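Local atomic coordinates of L-lactate dehydrogenase (PDB entry 5A1T), a protein that probably catalyses the NADH-dependent reduction of pyruvate to L-lactate, and belongs to the malate dehydrogenase branch of the LDH/MDH superfamily. Residues S21-S26 / P244-I249; P131-C136 / S153-D158; Y164-K169 / D219-K224. All coordinates share one frame; numbering follows the deposited sequence.

Interaction 1 of 3, residues S21-S26 / P244-I249. With NAI (1,4-dihydronicotinamide adenine dinucleotide), chain C.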
loop_
_atom_site.group_PDB
_atom_site.type_symbol
_atom_site.label_atom_id
_atom_site.label_comp_id
_atom_site.label_asym_id
_atom_site.label_seq_id
_atom_site.Cartn_x
_atom_site.Cartn_y
_atom_site.Cartn_z
ATOM N N SER A 21 5.534 3.905 3.778
ATOM C CA SER A 21 6.870 3.322 3.803
ATOM C C SER A 21 6.997 2.165 2.816
ATOM O O SER A 21 7.963 2.089 2.057
ATOM C CB SER A 21 7.213 2.840 5.213
ATOM O OG SER A 21 7.262 3.925 6.125
ATOM N N HIS A 22 6.016 1.268 2.827
ATOM C CA HIS A 22 6.038 0.103 1.948
ATOM C C HIS A 22 5.948 0.483 0.476
ATOM O O HIS A 22 6.664 -0.072 -0.360
ATOM C CB HIS A 22 4.891 -0.848 2.293
ATOM C CG HIS A 22 5.172 -1.735 3.466
ATOM N ND1 HIS A 22 4.961 -1.337 4.768
ATOM C CD2 HIS A 22 5.651 -2.999 3.531
ATOM C CE1 HIS A 22 5.295 -2.320 5.585
ATOM N NE2 HIS A 22 5.718 -3.339 4.860
ATOM N N TRP A 23 5.068 1.432 0.172
ATOM C CA TRP A 23 4.823 1.852 -1.202
ATOM C C TRP A 23 6.053 2.544 -1.785
ATOM O O TRP A 23 6.391 2.351 -2.952
ATOM C CB TRP A 23 3.606 2.780 -1.263
ATOM C CG TRP A 23 2.901 2.788 -2.589
ATOM C CD1 TRP A 23 3.417 2.427 -3.800
ATOM C CD2 TRP A 23 1.541 3.169 -2.833
ATOM N NE1 TRP A 23 2.468 2.565 -4.781
ATOM C CE2 TRP A 23 1.306 3.018 -4.214
ATOM C CE3 TRP A 23 0.499 3.625 -2.018
ATOM C CZ2 TRP A 23 0.074 3.307 -4.797
ATOM C CZ3 TRP A 23 -0.723 3.911 -2.600
ATOM C CH2 TRP A 23 -0.925 3.751 -3.977
ATOM N N ILE A 24 6.726 3.342 -0.961
ATOM C CA ILE A 24 7.944 4.025 -1.381
ATOM C C ILE A 24 9.046 2.993 -1.593
ATOM O O ILE A 24 9.738 3.008 -2.611
ATOM C CB ILE A 24 8.394 5.083 -0.349
ATOM C CG1 ILE A 24 7.432 6.273 -0.376
ATOM C CG2 ILE A 24 9.822 5.565 -0.642
ATOM C CD1 ILE A 24 7.671 7.296 0.713
ATOM N N ALA A 25 9.193 2.090 -0.627
ATOM C CA ALA A 25 10.189 1.028 -0.705
ATOM C C ALA A 25 9.992 0.163 -1.946
ATOM O O ALA A 25 10.946 -0.423 -2.455
ATOM C CB ALA A 25 10.137 0.167 0.547
ATOM N N SER A 26 8.754 0.084 -2.428
ATOM C CA SER A 26 8.452 -0.693 -3.628
ATOM C C SER A 26 9.090 -0.060 -4.863
ATOM O O SER A 26 9.217 -0.707 -5.902
ATOM C CB SER A 26 6.938 -0.818 -3.827
ATOM O OG SER A 26 6.360 0.425 -4.187
ATOM N N PRO A 244 -4.581 9.225 0.885
ATOM C CA PRO A 244 -3.590 10.300 1.023
ATOM C C PRO A 244 -2.160 9.846 0.780
ATOM O O PRO A 244 -1.336 10.645 0.333
ATOM C CB PRO A 244 -3.761 10.751 2.472
ATOM C CG PRO A 244 -4.417 9.592 3.164
ATOM C CD PRO A 244 -5.313 8.995 2.142
ATOM N N THR A 245 -1.868 8.588 1.092
ATOM C CA THR A 245 -0.555 8.023 0.817
ATOM C C THR A 245 -0.263 8.142 -0.674
ATOM O O THR A 245 0.832 8.532 -1.075
ATOM C CB THR A 245 -0.466 6.544 1.245
ATOM O OG1 THR A 245 -0.733 6.432 2.648
ATOM C CG2 THR A 245 0.913 5.980 0.954
ATOM N N LYS A 246 -1.263 7.810 -1.484
ATOM C CA LYS A 246 -1.148 7.887 -2.935
ATOM C C LYS A 246 -0.945 9.333 -3.374
ATOM O O LYS A 246 -0.096 9.622 -4.219
ATOM C CB LYS A 246 -2.397 7.296 -3.596
ATOM C CG LYS A 246 -2.316 7.164 -5.108
ATOM C CD LYS A 246 -2.846 8.402 -5.823
ATOM C CE LYS A 246 -2.841 8.207 -7.328
ATOM N NZ LYS A 246 -3.340 9.411 -8.051
ATOM N N ALA A 247 -1.732 10.234 -2.796
ATOM C CA ALA A 247 -1.640 11.655 -3.112
ATOM C C ALA A 247 -0.281 12.219 -2.714
ATOM O O ALA A 247 0.279 13.060 -3.418
ATOM C CB ALA A 247 -2.752 12.425 -2.419
ATOM N N ALA A 248 0.243 11.751 -1.584
ATOM C CA ALA A 248 1.515 12.244 -1.062
ATOM C C ALA A 248 2.691 11.777 -1.916
ATOM O O ALA A 248 3.647 12.522 -2.127
ATOM C CB ALA A 248 1.702 11.799 0.379
ATOM N N ILE A 249 2.623 10.542 -2.400
ATOM C CA ILE A 249 3.664 10.017 -3.276
ATOM C C ILE A 249 3.562 10.702 -4.632
ATOM O O ILE A 249 4.575 11.034 -5.248
ATOM C CB ILE A 249 3.555 8.483 -3.434
ATOM C CG1 ILE A 249 3.885 7.802 -2.103
ATOM C CG2 ILE A 249 4.499 7.971 -4.526
ATOM C CD1 ILE A 249 3.600 6.314 -2.073
HETATM P PA NAI C . -1.880 7.712 13.352
HETATM O O1A NAI C . -2.350 8.198 14.703
HETATM O O2A NAI C . -2.060 6.264 12.966
HETATM O O5B NAI C . -0.312 8.054 13.205
HETATM C C5B NAI C . 0.280 9.227 13.760
HETATM C C4B NAI C . 1.690 8.867 14.213
HETATM O O4B NAI C . 2.443 10.022 14.600
HETATM C C3B NAI C . 1.664 7.932 15.417
HETATM O O3B NAI C . 2.322 6.706 15.082
HETATM C C2B NAI C . 2.397 8.678 16.517
HETATM O O2B NAI C . 3.202 7.820 17.332
HETATM C C1B NAI C . 3.248 9.658 15.727
HETATM N N9A NAI C . 3.706 10.825 16.523
HETATM C C8A NAI C . 3.012 11.524 17.443
HETATM N N7A NAI C . 3.781 12.517 17.967
HETATM C C5A NAI C . 4.990 12.453 17.379
HETATM C C6A NAI C . 6.269 13.191 17.459
HETATM N N6A NAI C . 6.425 14.240 18.299
HETATM N N1A NAI C . 7.282 12.786 16.662
HETATM C C2A NAI C . 7.163 11.749 15.814
HETATM N N3A NAI C . 6.029 11.038 15.696
HETATM C C4A NAI C . 4.935 11.329 16.437
HETATM O O3 NAI C . -2.563 8.628 12.219
HETATM P PN NAI C . -2.658 8.525 10.616
HETATM O O1N NAI C . -4.000 7.928 10.261
HETATM O O2N NAI C . -1.389 7.881 10.104
HETATM O O5D NAI C . -2.676 10.078 10.198
HETATM C C5D NAI C . -1.673 10.952 10.713
HETATM C C4D NAI C . -1.994 12.392 10.342
HETATM O O4D NAI C . -2.328 12.486 8.955
HETATM C C3D NAI C . -3.189 12.928 11.118
HETATM O O3D NAI C . -2.846 14.188 11.703
HETATM C C2D NAI C . -4.284 13.105 10.088
HETATM O O2D NAI C . -5.148 14.208 10.378
HETATM C C1D NAI C . -3.479 13.322 8.811
HETATM N N1N NAI C . -4.188 13.041 7.550
HETATM C C2N NAI C . -3.934 13.856 6.519
HETATM C C3N NAI C . -4.529 13.699 5.274
HETATM C C7N NAI C . -4.265 14.608 4.095
HETATM O O7N NAI C . -4.838 14.556 3.020
HETATM N N7N NAI C . -3.325 15.560 4.183
HETATM C C4N NAI C . -5.495 12.569 5.058
HETATM C C5N NAI C . -5.697 11.752 6.239
HETATM C C6N NAI C . -5.030 12.010 7.424
#

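Interaction 2 of 3, residues P131-C136 / S153-D158. With NAI (1,4-dihydronicotinamide adenine dinucleotide), chain C; OXM (oxamic acid), chain D.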
loop_
_atom_site.group_PDB
_atom_site.type_symbol
_atom_site.label_atom_id
_atom_site.label_comp_id
_atom_site.label_asym_id
_atom_site.label_seq_id
_atom_site.Cartn_x
_atom_site.Cartn_y
_atom_site.Cartn_z
ATOM N N PRO A 131 -3.278 19.923 11.444
ATOM C CA PRO A 131 -3.617 20.718 10.255
ATOM C C PRO A 131 -2.378 20.979 9.401
ATOM O O PRO A 131 -1.484 21.695 9.843
ATOM C CB PRO A 131 -4.170 22.014 10.849
ATOM C CG PRO A 131 -3.486 22.140 12.154
ATOM C CD PRO A 131 -3.301 20.744 12.669
ATOM N N ASP A 132 -2.326 20.412 8.199
ATOM C CA ASP A 132 -1.069 20.337 7.460
ATOM C C ASP A 132 -0.640 21.674 6.867
ATOM O O ASP A 132 0.552 21.977 6.839
ATOM C CB ASP A 132 -1.160 19.273 6.361
ATOM C CG ASP A 132 -2.207 19.589 5.315
ATOM O OD1 ASP A 132 -3.117 20.393 5.593
ATOM O OD2 ASP A 132 -2.117 19.012 4.210
ATOM N N ASN A 133 -1.593 22.473 6.397
ATOM C CA ASN A 133 -1.270 23.817 5.932
ATOM C C ASN A 133 -0.614 24.611 7.053
ATOM O O ASN A 133 0.415 25.253 6.855
ATOM C CB ASN A 133 -2.517 24.550 5.435
ATOM C CG ASN A 133 -3.039 23.997 4.127
ATOM O OD1 ASN A 133 -3.539 22.874 4.069
ATOM N ND2 ASN A 133 -2.940 24.792 3.069
ATOM N N THR A 134 -1.209 24.545 8.240
ATOM C CA THR A 134 -0.685 25.262 9.395
ATOM C C THR A 134 0.611 24.624 9.879
ATOM O O THR A 134 1.609 25.313 10.065
ATOM C CB THR A 134 -1.710 25.300 10.543
ATOM O OG1 THR A 134 -2.899 25.959 10.095
ATOM C CG2 THR A 134 -1.155 26.047 11.754
ATOM N N ASN A 135 0.597 23.310 10.076
ATOM C CA ASN A 135 1.790 22.589 10.510
ATOM C C ASN A 135 2.979 22.859 9.593
ATOM O O ASN A 135 4.126 22.876 10.036
ATOM C CB ASN A 135 1.518 21.084 10.573
ATOM C CG ASN A 135 0.719 20.684 11.803
ATOM O OD1 ASN A 135 0.763 21.356 12.834
ATOM N ND2 ASN A 135 -0.008 19.577 11.702
ATOM N N CYS A 136 2.697 23.075 8.313
ATOM C CA CYS A 136 3.742 23.413 7.355
ATOM C C CYS A 136 4.245 24.828 7.603
ATOM O O CYS A 136 5.431 25.116 7.431
ATOM C CB CYS A 136 3.224 23.271 5.923
ATOM S SG CYS A 136 4.473 23.543 4.648
ATOM N N SER A 153 2.491 21.555 1.647
ATOM C CA SER A 153 1.498 20.728 2.335
ATOM C C SER A 153 0.603 20.011 1.329
ATOM O O SER A 153 0.460 20.451 0.189
ATOM C CB SER A 153 0.651 21.576 3.287
ATOM O OG SER A 153 -0.141 22.513 2.578
ATOM N N LEU A 154 -0.006 18.913 1.765
ATOM C CA LEU A 154 -0.741 18.032 0.864
ATOM C C LEU A 154 -2.200 18.446 0.694
ATOM O O LEU A 154 -2.959 18.493 1.660
ATOM C CB LEU A 154 -0.675 16.590 1.369
ATOM C CG LEU A 154 -1.235 15.523 0.424
ATOM C CD1 LEU A 154 -0.402 15.434 -0.847
ATOM C CD2 LEU A 154 -1.300 14.168 1.119
ATOM N N SER A 155 -2.578 18.739 -0.547
ATOM C CA SER A 155 -3.960 19.058 -0.891
ATOM C C SER A 155 -4.442 18.206 -2.063
ATOM O O SER A 155 -5.586 18.326 -2.496
ATOM C CB SER A 155 -4.103 20.543 -1.236
ATOM O OG SER A 155 -4.012 21.348 -0.077
ATOM N N MET A 156 -3.565 17.349 -2.575
ATOM C CA MET A 156 -3.877 16.559 -3.759
ATOM C C MET A 156 -4.933 15.484 -3.505
ATOM O O MET A 156 -5.533 14.969 -4.449
ATOM C CB MET A 156 -2.605 15.909 -4.304
ATOM C CG MET A 156 -1.873 16.768 -5.319
ATOM S SD MET A 156 -2.883 17.134 -6.769
ATOM C CE MET A 156 -3.119 15.494 -7.453
ATOM N N LEU A 157 -5.161 15.137 -2.243
ATOM C CA LEU A 157 -6.236 14.209 -1.918
ATOM C C LEU A 157 -7.573 14.870 -2.239
ATOM O O LEU A 157 -8.495 14.223 -2.736
ATOM C CB LEU A 157 -6.180 13.788 -0.448
ATOM C CG LEU A 157 -7.289 12.844 0.025
ATOM C CD1 LEU A 157 -7.285 11.551 -0.772
ATOM C CD2 LEU A 157 -7.146 12.552 1.512
ATOM N N ASP A 158 -7.666 16.167 -1.963
ATOM C CA ASP A 158 -8.864 16.936 -2.285
ATOM C C ASP A 158 -9.062 17.019 -3.796
ATOM O O ASP A 158 -10.181 16.895 -4.289
ATOM C CB ASP A 158 -8.782 18.343 -1.695
ATOM C CG ASP A 158 -8.716 18.344 -0.177
ATOM O OD1 ASP A 158 -9.371 17.488 0.454
ATOM O OD2 ASP A 158 -8.008 19.204 0.383
HETATM P PA NAI C . -1.880 7.712 13.352
HETATM O O1A NAI C . -2.350 8.198 14.703
HETATM O O2A NAI C . -2.060 6.264 12.966
HETATM O O5B NAI C . -0.312 8.054 13.205
HETATM C C5B NAI C . 0.280 9.227 13.760
HETATM C C4B NAI C . 1.690 8.867 14.213
HETATM O O4B NAI C . 2.443 10.022 14.600
HETATM C C3B NAI C . 1.664 7.932 15.417
HETATM O O3B NAI C . 2.322 6.706 15.082
HETATM C C2B NAI C . 2.397 8.678 16.517
HETATM O O2B NAI C . 3.202 7.820 17.332
HETATM C C1B NAI C . 3.248 9.658 15.727
HETATM N N9A NAI C . 3.706 10.825 16.523
HETATM C C8A NAI C . 3.012 11.524 17.443
HETATM N N7A NAI C . 3.781 12.517 17.967
HETATM C C5A NAI C . 4.990 12.453 17.379
HETATM C C6A NAI C . 6.269 13.191 17.459
HETATM N N6A NAI C . 6.425 14.240 18.299
HETATM N N1A NAI C . 7.282 12.786 16.662
HETATM C C2A NAI C . 7.163 11.749 15.814
HETATM N N3A NAI C . 6.029 11.038 15.696
HETATM C C4A NAI C . 4.935 11.329 16.437
HETATM O O3 NAI C . -2.563 8.628 12.219
HETATM P PN NAI C . -2.658 8.525 10.616
HETATM O O1N NAI C . -4.000 7.928 10.261
HETATM O O2N NAI C . -1.389 7.881 10.104
HETATM O O5D NAI C . -2.676 10.078 10.198
HETATM C C5D NAI C . -1.673 10.952 10.713
HETATM C C4D NAI C . -1.994 12.392 10.342
HETATM O O4D NAI C . -2.328 12.486 8.955
HETATM C C3D NAI C . -3.189 12.928 11.118
HETATM O O3D NAI C . -2.846 14.188 11.703
HETATM C C2D NAI C . -4.284 13.105 10.088
HETATM O O2D NAI C . -5.148 14.208 10.378
HETATM C C1D NAI C . -3.479 13.322 8.811
HETATM N N1N NAI C . -4.188 13.041 7.550
HETATM C C2N NAI C . -3.934 13.856 6.519
HETATM C C3N NAI C . -4.529 13.699 5.274
HETATM C C7N NAI C . -4.265 14.608 4.095
HETATM O O7N NAI C . -4.838 14.556 3.020
HETATM N N7N NAI C . -3.325 15.560 4.183
HETATM C C4N NAI C . -5.495 12.569 5.058
HETATM C C5N NAI C . -5.697 11.752 6.239
HETATM C C6N NAI C . -5.030 12.010 7.424
HETATM C C1 OXM D . -8.204 14.231 6.047
HETATM N N1 OXM D . -8.380 13.487 7.241
HETATM O O1 OXM D . -7.528 15.241 6.052
HETATM C C2 OXM D . -8.851 13.765 4.761
HETATM O O2 OXM D . -9.223 12.566 4.643
HETATM O O3 OXM D . -9.012 14.572 3.810
HETATM O O HOH W 1 -2.312 21.277 1.894
#

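Interaction 3 of 3, residues Y164-K169 / D219-K224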
loop_
_atom_site.group_PDB
_atom_site.type_symbol
_atom_site.label_atom_id
_atom_site.label_comp_id
_atom_site.label_asym_id
_atom_site.label_seq_id
_atom_site.Cartn_x
_atom_site.Cartn_y
_atom_site.Cartn_z
ATOM N N TYR A 164 -12.322 12.577 -9.464
ATOM C CA TYR A 164 -13.132 11.378 -9.634
ATOM C C TYR A 164 -14.617 11.721 -9.634
ATOM O O TYR A 164 -15.381 11.189 -10.439
ATOM C CB TYR A 164 -12.845 10.343 -8.544
ATOM C CG TYR A 164 -13.525 9.022 -8.822
ATOM C CD1 TYR A 164 -14.849 8.810 -8.459
ATOM C CD2 TYR A 164 -12.854 8.000 -9.482
ATOM C CE1 TYR A 164 -15.480 7.613 -8.727
ATOM C CE2 TYR A 164 -13.478 6.796 -9.755
ATOM C CZ TYR A 164 -14.793 6.610 -9.376
ATOM O OH TYR A 164 -15.426 5.416 -9.639
ATOM N N GLU A 165 -15.019 12.606 -8.727
ATOM C CA GLU A 165 -16.419 13.003 -8.611
ATOM C C GLU A 165 -16.915 13.612 -9.918
ATOM O O GLU A 165 -17.928 13.177 -10.470
ATOM C CB GLU A 165 -16.598 13.992 -7.453
ATOM C CG GLU A 165 -17.949 14.704 -7.407
ATOM C CD GLU A 165 -19.123 13.751 -7.287
ATOM O OE1 GLU A 165 -18.933 12.617 -6.798
ATOM O OE2 GLU A 165 -20.244 14.144 -7.680
ATOM N N VAL A 166 -16.191 14.613 -10.411
ATOM C CA VAL A 166 -16.562 15.298 -11.645
ATOM C C VAL A 166 -16.565 14.330 -12.824
ATOM O O VAL A 166 -17.432 14.401 -13.694
ATOM C CB VAL A 166 -15.601 16.475 -11.939
ATOM C CG1 VAL A 166 -15.814 17.035 -13.343
ATOM C CG2 VAL A 166 -15.784 17.571 -10.907
ATOM N N ALA A 167 -15.593 13.424 -12.842
ATOM C CA ALA A 167 -15.473 12.445 -13.917
ATOM C C ALA A 167 -16.712 11.556 -14.006
ATOM O O ALA A 167 -17.188 11.252 -15.101
ATOM C CB ALA A 167 -14.224 11.591 -13.715
ATOM N N SER A 168 -17.234 11.146 -12.853
ATOM C CA SER A 168 -18.397 10.264 -12.812
ATOM C C SER A 168 -19.644 10.951 -13.355
ATOM O O SER A 168 -20.494 10.310 -13.973
ATOM C CB SER A 168 -18.658 9.785 -11.383
ATOM O OG SER A 168 -19.127 10.847 -10.571
ATOM N N LYS A 169 -19.752 12.255 -13.122
ATOM C CA LYS A 169 -20.936 13.006 -13.531
ATOM C C LYS A 169 -20.887 13.397 -15.006
ATOM O O LYS A 169 -21.928 13.626 -15.625
ATOM C CB LYS A 169 -21.102 14.258 -12.661
ATOM C CG LYS A 169 -21.401 13.968 -11.190
ATOM C CD LYS A 169 -22.718 13.217 -11.007
ATOM C CE LYS A 169 -22.940 12.800 -9.562
ATOM N NZ LYS A 169 -23.445 13.910 -8.718
ATOM N N ASP A 219 -22.785 24.196 -5.014
ATOM C CA ASP A 219 -23.353 23.812 -3.722
ATOM C C ASP A 219 -23.141 22.330 -3.442
ATOM O O ASP A 219 -22.400 21.968 -2.527
ATOM C CB ASP A 219 -24.847 24.145 -3.666
ATOM C CG ASP A 219 -25.454 23.868 -2.302
ATOM O OD1 ASP A 219 -25.379 24.754 -1.426
ATOM O OD2 ASP A 219 -26.007 22.765 -2.104
ATOM N N THR A 220 -23.794 21.479 -4.226
ATOM C CA THR A 220 -23.708 20.037 -4.026
ATOM C C THR A 220 -22.261 19.559 -4.085
ATOM O O THR A 220 -21.779 18.884 -3.174
ATOM C CB THR A 220 -24.532 19.278 -5.079
ATOM O OG1 THR A 220 -25.834 19.866 -5.187
ATOM C CG2 THR A 220 -24.665 17.808 -4.705
ATOM N N PHE A 221 -21.570 19.920 -5.160
ATOM C CA PHE A 221 -20.187 19.510 -5.351
ATOM C C PHE A 221 -19.277 20.159 -4.315
ATOM O O PHE A 221 -18.461 19.488 -3.691
ATOM C CB PHE A 221 -19.716 19.866 -6.761
ATOM C CG PHE A 221 -18.248 19.661 -6.977
ATOM C CD1 PHE A 221 -17.748 18.408 -7.288
ATOM C CD2 PHE A 221 -17.365 20.722 -6.867
ATOM C CE1 PHE A 221 -16.395 18.217 -7.485
ATOM C CE2 PHE A 221 -16.013 20.536 -7.064
ATOM C CZ PHE A 221 -15.527 19.282 -7.373
ATOM N N PHE A 222 -19.430 21.468 -4.137
ATOM C CA PHE A 222 -18.596 22.226 -3.209
ATOM C C PHE A 222 -18.663 21.643 -1.802
ATOM O O PHE A 222 -17.641 21.505 -1.129
ATOM C CB PHE A 222 -19.028 23.694 -3.192
ATOM C CG PHE A 222 -18.114 24.586 -2.403
ATOM C CD1 PHE A 222 -16.998 25.152 -2.995
ATOM C CD2 PHE A 222 -18.374 24.861 -1.073
ATOM C CE1 PHE A 222 -16.156 25.974 -2.273
ATOM C CE2 PHE A 222 -17.536 25.683 -0.346
ATOM C CZ PHE A 222 -16.425 26.239 -0.946
ATOM N N LYS A 223 -19.869 21.295 -1.367
ATOM C CA LYS A 223 -20.070 20.700 -0.050
ATOM C C LYS A 223 -19.479 19.298 0.032
ATOM O O LYS A 223 -18.844 18.938 1.025
ATOM C CB LYS A 223 -21.561 20.639 0.289
ATOM C CG LYS A 223 -22.160 21.951 0.756
ATOM C CD LYS A 223 -23.635 21.778 1.077
ATOM C CE LYS A 223 -24.168 22.920 1.924
ATOM N NZ LYS A 223 -25.589 22.694 2.324
ATOM N N LYS A 224 -19.696 18.514 -1.018
ATOM C CA LYS A 224 -19.324 17.104 -1.026
ATOM C C LYS A 224 -17.825 16.897 -0.815
ATOM O O LYS A 224 -17.419 16.048 -0.022
ATOM C CB LYS A 224 -19.763 16.456 -2.343
ATOM C CG LYS A 224 -19.522 14.956 -2.413
ATOM C CD LYS A 224 -20.077 14.360 -3.699
ATOM C CE LYS A 224 -21.594 14.252 -3.662
ATOM N NZ LYS A 224 -22.141 13.696 -4.933
#

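Interaction 1 of 3, residues S21-S26 / P244-I249
Trp23 meets Thr245, Lys246 and Ile249 with one side of its indole group. Its CG is anti to the backbone N (chi1 -154°), which carries the ring across to helix 242-257. CD1 of Ile249 pushes in at the root of the side chain, 3.6 Å from Trp23 CB. Further out, Thr245 CG2 lies 3.8 Å from Trp23 CE3. Lys246 CG reaches the far end of the six-membered ring, 3.9 Å from Trp23 CH2. Ile24 adds a looser touch, its CG1 being 4.2 Å from Ile249 CD1. No hydrogen bond crosses this apolar contact. Trp23 was modelled in two conformations, so these ring contacts hold for one of them.

The polar ends turn to other partners. Thr245 OG1 bonds to Ala241 O, just before the start of its helix. Lys246 NZ bonds to Gln250 and to Cys59 O of the second subunit, whose own Trp23 meets this Trp23 ring. The axes of the two short segments approach to 10.7 Å, their directions 41° apart. On helix 242-257, Pro244 CB packs 3.6 Å from C4N of the dihydronicotinamide. The contact thus joins the first helix of the Rossmann-type NAD-binding domain to a helix of the C-terminal domain, beside the dimer interface.

Interaction 2 of 3, residues P131-C136 / S153-D158
Asp132 reaches from the start of helix 132-141 to Ser153 and Leu154. At CB the side chain turns so that CG stands between the backbone N and the carbonyl carbon (chi1 63°). CG then lies 4.0 Å from Ser153 CB. OD1 turns back to its own helix and takes a weak bond from Asn133 N, with an N-H...O angle of 124°. OD2 points at the strand. It sits only 2.7 Å from Leu154 O, although both are acceptors. It is also 3.7 Å from N7N of the nicotinamide amide.

One water, set among buried residues, ties the two segments together. It accepts from Ser153 OG and from Ser155 OG, each at 2.6 Å. It donates to Asn133 OD1 at 3.0 Å and to Asp132 OD2 at 3.2 Å. Four bonds therefore hold it. Asn133 OD1 also accepts from His186 N, and Asn133 ND2 bonds to Val284 O. Further along, Leu157 CD2 packs 3.4 Å from the nicotinamide O7N and also touches the oxamic acid. Asp158 OD2 bonds to ND1 of His186, the predicted proton acceptor, whose NE2 bonds to the oxamic acid.

The peptide bond before Pro131 is cis. The helix that follows belongs to the beta-alpha-beta unit of strand 124-127, helix 132-141 and strand 151-154. The pairing of Asp158 with His186 is the aspartate-histidine couple familiar in this superfamily. Asp132 OD2 so close to a carbonyl oxygen, and buried, would probably hold a proton more readily than a carboxylate in water. The water accepts two bonds and donates two, which is consistent with a fixed position linking the cofactor-binding Asp132 to the segment leading to Asp158.

Interaction 3 of 3, residues Y164-K169 / D219-K224
Val166 and Phe221 form the tight part of this contact. CG2 of Val166 lies 3.5 Å from Phe221 CE1 and meets the ring obliquely. Glu165 CG comes in at the ring edge, close to its plane, 3.7 Å from Phe221 CD1. Phe221 reaches this position because its CG is anti to the backbone N (chi1 172°). The methylene part of Glu165 thus does apolar work.

Beyond CG the Glu165 chain bends (chi2 59°), and its carboxylate turns to the solvent side. There the contact is looser. Lys224 crosses the acid at about a right angle and makes a salt bridge through NZ to Glu165 OE2, at 3.4 Å. Lys169 NZ, from the next turn of the Glu165 helix, bridges to the same oxygen, again at 3.4 Å. Both hydrogen bonds are weak. The two ammonium groups approach tip to tip, 4.0 Å apart, with the shared carboxylate oxygen probably offsetting their charges. The stronger partner of Glu165 OE2 is Tyr216 OH, outside the two segments. Lys169 is exposed, so this network lies at the surface.

The segment axes approach to 11.6 Å and run roughly antiparallel, at 147°. Leu194 touches both Val166 and Phe221, and Ala192 of strand 191-193 packs on Phe221. The contact therefore pairs helix 156-170 with helix 214-236 in the C-terminal domain, against one edge of its four-stranded antiparallel sheet.

Overall arrangement
From the N terminus, helix 15-28 comes first and waits for a partner more than 200 residues later. Interaction 2 closes first, over a short loop from helix 132-141 to strand 151-154 and the start of helix 156-170. Interaction 3 follows in series, joining helix 156-170 to helix 214-236. Helix 242-257 then closes interaction 1, whose long loop encloses both others; none cross. Interactions 1 and 2 touch where Leu154 packs on Pro244, Ala247 and Ala248, and both border the cofactor. Interaction 3 stays apart. Interaction 1 joins the cofactor-binding and C-terminal parts; interaction 2 closes a beta-alpha-beta unit of the former, next to helix 156-170; interaction 3 lies within the C-terminal part.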